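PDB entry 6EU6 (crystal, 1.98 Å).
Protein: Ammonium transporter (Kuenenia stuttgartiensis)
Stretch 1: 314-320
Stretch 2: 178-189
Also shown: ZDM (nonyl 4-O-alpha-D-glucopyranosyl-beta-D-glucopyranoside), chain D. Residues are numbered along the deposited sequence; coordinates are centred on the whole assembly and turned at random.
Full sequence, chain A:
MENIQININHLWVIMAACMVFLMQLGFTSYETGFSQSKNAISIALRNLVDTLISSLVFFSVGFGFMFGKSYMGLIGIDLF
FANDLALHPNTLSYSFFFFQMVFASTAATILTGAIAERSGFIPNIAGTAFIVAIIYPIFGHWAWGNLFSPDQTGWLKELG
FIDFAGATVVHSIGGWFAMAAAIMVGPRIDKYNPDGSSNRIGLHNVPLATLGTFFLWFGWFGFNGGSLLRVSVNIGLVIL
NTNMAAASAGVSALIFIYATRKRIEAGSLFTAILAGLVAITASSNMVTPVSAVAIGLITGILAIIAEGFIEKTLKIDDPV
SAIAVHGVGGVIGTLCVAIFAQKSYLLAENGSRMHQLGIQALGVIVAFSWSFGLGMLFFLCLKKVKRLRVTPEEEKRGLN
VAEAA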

# COMPACT_ATOMS: atom_id res chain seq x y z
N LEU A 314 -24.87 27.22 1.20
CA LEU A 314 -24.67 27.48 -0.24
C LEU A 314 -25.49 26.54 -1.09
O LEU A 314 -25.74 26.77 -2.27
CB LEU A 314 -23.17 27.39 -0.59
CG LEU A 314 -22.26 28.33 0.14
CD1 LEU A 314 -20.86 28.09 -0.36
CD2 LEU A 314 -22.67 29.72 -0.23
N LYS A 315 -25.90 25.42 -0.51
CA LYS A 315 -26.61 24.37 -1.24
C LYS A 315 -25.87 23.84 -2.45
O LYS A 315 -26.45 23.62 -3.57
CB LYS A 315 -28.05 24.81 -1.51
CG LYS A 315 -28.83 24.81 -0.19
CD LYS A 315 -30.24 24.34 -0.31
CE LYS A 315 -30.87 24.03 1.03
NZ LYS A 315 -30.54 24.97 2.11
N ILE A 316 -24.56 23.69 -2.25
CA ILE A 316 -23.73 22.94 -3.22
C ILE A 316 -23.62 21.51 -2.73
O ILE A 316 -23.27 21.28 -1.55
CB ILE A 316 -22.36 23.57 -3.42
CG1 ILE A 316 -22.56 25.01 -3.89
CG2 ILE A 316 -21.52 22.77 -4.45
CD1 ILE A 316 -21.31 25.86 -3.83
N ASP A 317 -24.02 20.58 -3.58
CA ASP A 317 -24.02 19.17 -3.18
C ASP A 317 -22.67 18.49 -3.55
O ASP A 317 -22.39 18.23 -4.75
CB ASP A 317 -25.18 18.43 -3.79
CG ASP A 317 -25.31 16.97 -3.27
OD1 ASP A 317 -24.78 16.56 -2.22
OD2 ASP A 317 -26.00 16.21 -3.94
N ASP A 318 -21.90 18.16 -2.51
CA ASP A 318 -20.49 17.66 -2.65
C ASP A 318 -20.41 16.34 -1.90
O ASP A 318 -20.29 16.32 -0.65
CB ASP A 318 -19.60 18.67 -2.04
CG ASP A 318 -18.12 18.31 -2.10
OD1 ASP A 318 -17.72 17.15 -2.49
OD2 ASP A 318 -17.40 19.23 -1.64
N PRO A 319 -20.65 15.25 -2.60
CA PRO A 319 -20.83 13.95 -1.93
C PRO A 319 -19.64 13.51 -1.05
O PRO A 319 -19.84 12.77 -0.14
CB PRO A 319 -20.98 12.99 -3.12
CG PRO A 319 -21.56 13.86 -4.21
CD PRO A 319 -20.81 15.14 -4.08
N VAL A 320 -18.42 14.00 -1.30
CA VAL A 320 -17.25 13.62 -0.50
C VAL A 320 -16.66 14.75 0.31
O VAL A 320 -15.61 14.58 0.85
CB VAL A 320 -16.13 13.00 -1.37
CG1 VAL A 320 -16.66 11.84 -2.21
CG2 VAL A 320 -15.47 14.04 -2.22
C1 ZDM D . -27.91 28.46 -4.76
O1 ZDM D . -32.01 24.29 -4.80
C2 ZDM D . -29.24 27.86 -4.25
O2 ZDM D . -33.73 23.73 -1.55
C3 ZDM D . -29.69 26.44 -4.71
O3 ZDM D . -32.80 27.85 -3.78
C4 ZDM D . -28.63 25.74 -5.58
O4 ZDM D . -33.56 26.40 -1.52
C5 ZDM D . -33.09 26.46 -3.97
O5 ZDM D . -28.08 26.70 -6.46
C6 ZDM D . -27.26 27.76 -5.99
O6 ZDM D . -32.34 21.56 -5.06
C7 ZDM D . -33.00 25.72 -2.64
O7 ZDM D . -30.96 26.47 -5.40
C8 ZDM D . -33.59 24.35 -2.84
C9 ZDM D . -32.65 23.54 -3.76
C10 ZDM D . -32.01 25.75 -4.76
C11 ZDM D . -33.36 22.41 -4.50
O16 ZDM D . -25.91 27.24 -6.05
C18 ZDM D . -24.78 27.72 -5.32
C19 ZDM D . -24.45 29.17 -5.59
C22 ZDM D . -22.95 29.43 -5.69
C25 ZDM D . -22.42 30.27 -4.54
C28 ZDM D . -20.88 30.34 -4.50
C31 ZDM D . -20.31 31.50 -5.30
C34 ZDM D . -18.96 31.94 -4.79
O49 ZDM D . -27.09 28.72 -3.60
O55 ZDM D . -30.21 28.82 -4.63
C57 ZDM D . -29.21 24.62 -6.45
O61 ZDM D . -29.71 23.59 -5.61
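Stretch 2, residues 178-189: AMAAAIMVGPRI

A single isoleucine can anchor an irregular segment on a helix end, as Ile 316 does in the ammonium transporter of Kuenenia stuttgartiensis. This apolar centre is buried in a stretch without regular helix or strand. Its CA-to-CB bond points sideways, yet the end of the side chain, in the m,t rotamer, reaches the last turns of the helix that runs through 178-185. Ile 316 CG2 lies 3.6 Å from Ala 182 CB, a small methyl that points toward the opposing segment and allows close approach. Ile 316 CD1 meets Ile 183 CD1 at 3.8 Å and Met 179 CG at 4.1 Å, so one isoleucine spans a helical turn.

Beyond the helix the chain runs alongside stretch 1 in the same sense: Ile 316 CA lies 6.2 Å from Ile 183 CA, and Asp 317 CA lies 4.9 Å from Pro 187 CA. Between these points the helix stops. Gly 186 N still bonds to Ala 182 O (3.0 Å), but Gly 186 leaves the helix at phi 93°, psi 170°, where a CB would be jammed against the preceding carbonyl O, so these angles call for glycine. Pro 187 and Arg 188 continue in extended form. A water bridges the segments near this exit, donating to Ala 182 O (2.8 Å) and accepting from Asp 317 N (2.9 Å).

At the polar edge, Asp 317 CB packs 3.6 Å from Pro 187 CA, and its carboxylate holds Arg 188 through three hydrogen bonds. Asp 317 OD2 accepts from Arg 188 N (2.9 Å) and Arg 188 NE (2.7 Å), while Asp 317 OD1 accepts from Arg 188 NH2 (2.7 Å). The latter two form a salt bridge at the guanidinium edge; Pro 319 covers one face, its CB 3.7 Å from Arg 188 NH1. One aspartate thus bonds both the backbone N and the side chain of Arg 188.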

# COMPACT_ATOMS: atom_id res chain seq x y z
N ALA A 178 -13.53 21.67 -8.77
CA ALA A 178 -14.57 20.78 -8.37
C ALA A 178 -15.80 21.63 -7.97
O ALA A 178 -16.92 21.23 -8.22
CB ALA A 178 -14.13 19.94 -7.16
N MET A 179 -15.59 22.74 -7.25
CA MET A 179 -16.74 23.49 -6.78
C MET A 179 -17.57 24.06 -7.97
O MET A 179 -18.82 24.00 -7.94
CB MET A 179 -16.33 24.65 -5.89
CG MET A 179 -17.52 25.46 -5.44
SD MET A 179 -16.97 26.66 -4.21
CE MET A 179 -16.67 28.05 -5.20
N ALA A 180 -16.89 24.60 -8.98
CA ALA A 180 -17.57 25.00 -10.18
C ALA A 180 -18.31 23.87 -10.83
O ALA A 180 -19.45 24.01 -11.32
CB ALA A 180 -16.59 25.61 -11.18
N ALA A 181 -17.64 22.74 -10.93
CA ALA A 181 -18.30 21.58 -11.54
C ALA A 181 -19.57 21.14 -10.73
O ALA A 181 -20.63 20.87 -11.33
CB ALA A 181 -17.30 20.43 -11.70
N ALA A 182 -19.49 21.13 -9.39
CA ALA A 182 -20.62 20.73 -8.61
C ALA A 182 -21.82 21.70 -8.81
O ALA A 182 -23.00 21.31 -8.77
CB ALA A 182 -20.27 20.67 -7.13
N ILE A 183 -21.50 22.96 -8.96
CA ILE A 183 -22.51 24.00 -9.17
C ILE A 183 -23.19 23.82 -10.52
O ILE A 183 -24.38 23.80 -10.60
CB ILE A 183 -21.91 25.42 -9.10
CG1 ILE A 183 -21.70 25.77 -7.64
CG2 ILE A 183 -22.90 26.48 -9.62
CD1 ILE A 183 -20.86 27.03 -7.43
N MET A 184 -22.41 23.69 -11.57
CA MET A 184 -22.96 23.55 -12.89
C MET A 184 -23.67 22.23 -13.08
O MET A 184 -24.63 22.17 -13.84
CB MET A 184 -21.81 23.75 -13.88
CG MET A 184 -21.25 25.17 -13.85
SD MET A 184 -22.60 26.35 -14.27
CE MET A 184 -22.97 25.70 -15.87
N VAL A 185 -23.25 21.15 -12.42
CA VAL A 185 -23.99 19.87 -12.52
C VAL A 185 -25.35 19.93 -11.73
O VAL A 185 -26.37 19.36 -12.12
CB VAL A 185 -23.10 18.72 -12.01
CG1 VAL A 185 -23.91 17.46 -11.80
CG2 VAL A 185 -21.94 18.48 -12.94
N GLY A 186 -25.30 20.57 -10.59
CA GLY A 186 -26.43 20.72 -9.72
C GLY A 186 -26.46 19.61 -8.70
O GLY A 186 -25.74 18.62 -8.82
N PRO A 187 -27.34 19.74 -7.72
CA PRO A 187 -27.40 18.71 -6.67
C PRO A 187 -27.97 17.39 -7.09
O PRO A 187 -28.65 17.25 -8.11
CB PRO A 187 -28.32 19.33 -5.59
CG PRO A 187 -28.61 20.74 -6.07
CD PRO A 187 -28.37 20.77 -7.55
N ARG A 188 -27.68 16.39 -6.29
CA ARG A 188 -28.30 15.10 -6.54
C ARG A 188 -29.83 15.29 -6.36
O ARG A 188 -30.29 16.07 -5.50
CB ARG A 188 -27.72 14.04 -5.57
CG ARG A 188 -26.26 13.66 -5.85
CD ARG A 188 -25.69 12.75 -4.79
NE ARG A 188 -25.41 13.55 -3.59
CZ ARG A 188 -24.85 13.09 -2.47
NH1 ARG A 188 -24.40 11.83 -2.38
NH2 ARG A 188 -24.64 13.92 -1.51
N ILE A 189 -30.59 14.59 -7.16
CA ILE A 189 -32.03 14.65 -7.08
C ILE A 189 -32.64 14.57 -5.70
O ILE A 189 -33.52 15.35 -5.36
CB ILE A 189 -32.77 13.61 -7.96
CG1 ILE A 189 -32.45 12.21 -7.50
CG2 ILE A 189 -32.50 13.91 -9.42
CD1 ILE A 189 -32.85 11.11 -8.45
O HOH W 1 -24.51 20.76 -6.44
O HOH W 2 -22.56 11.44 -0.32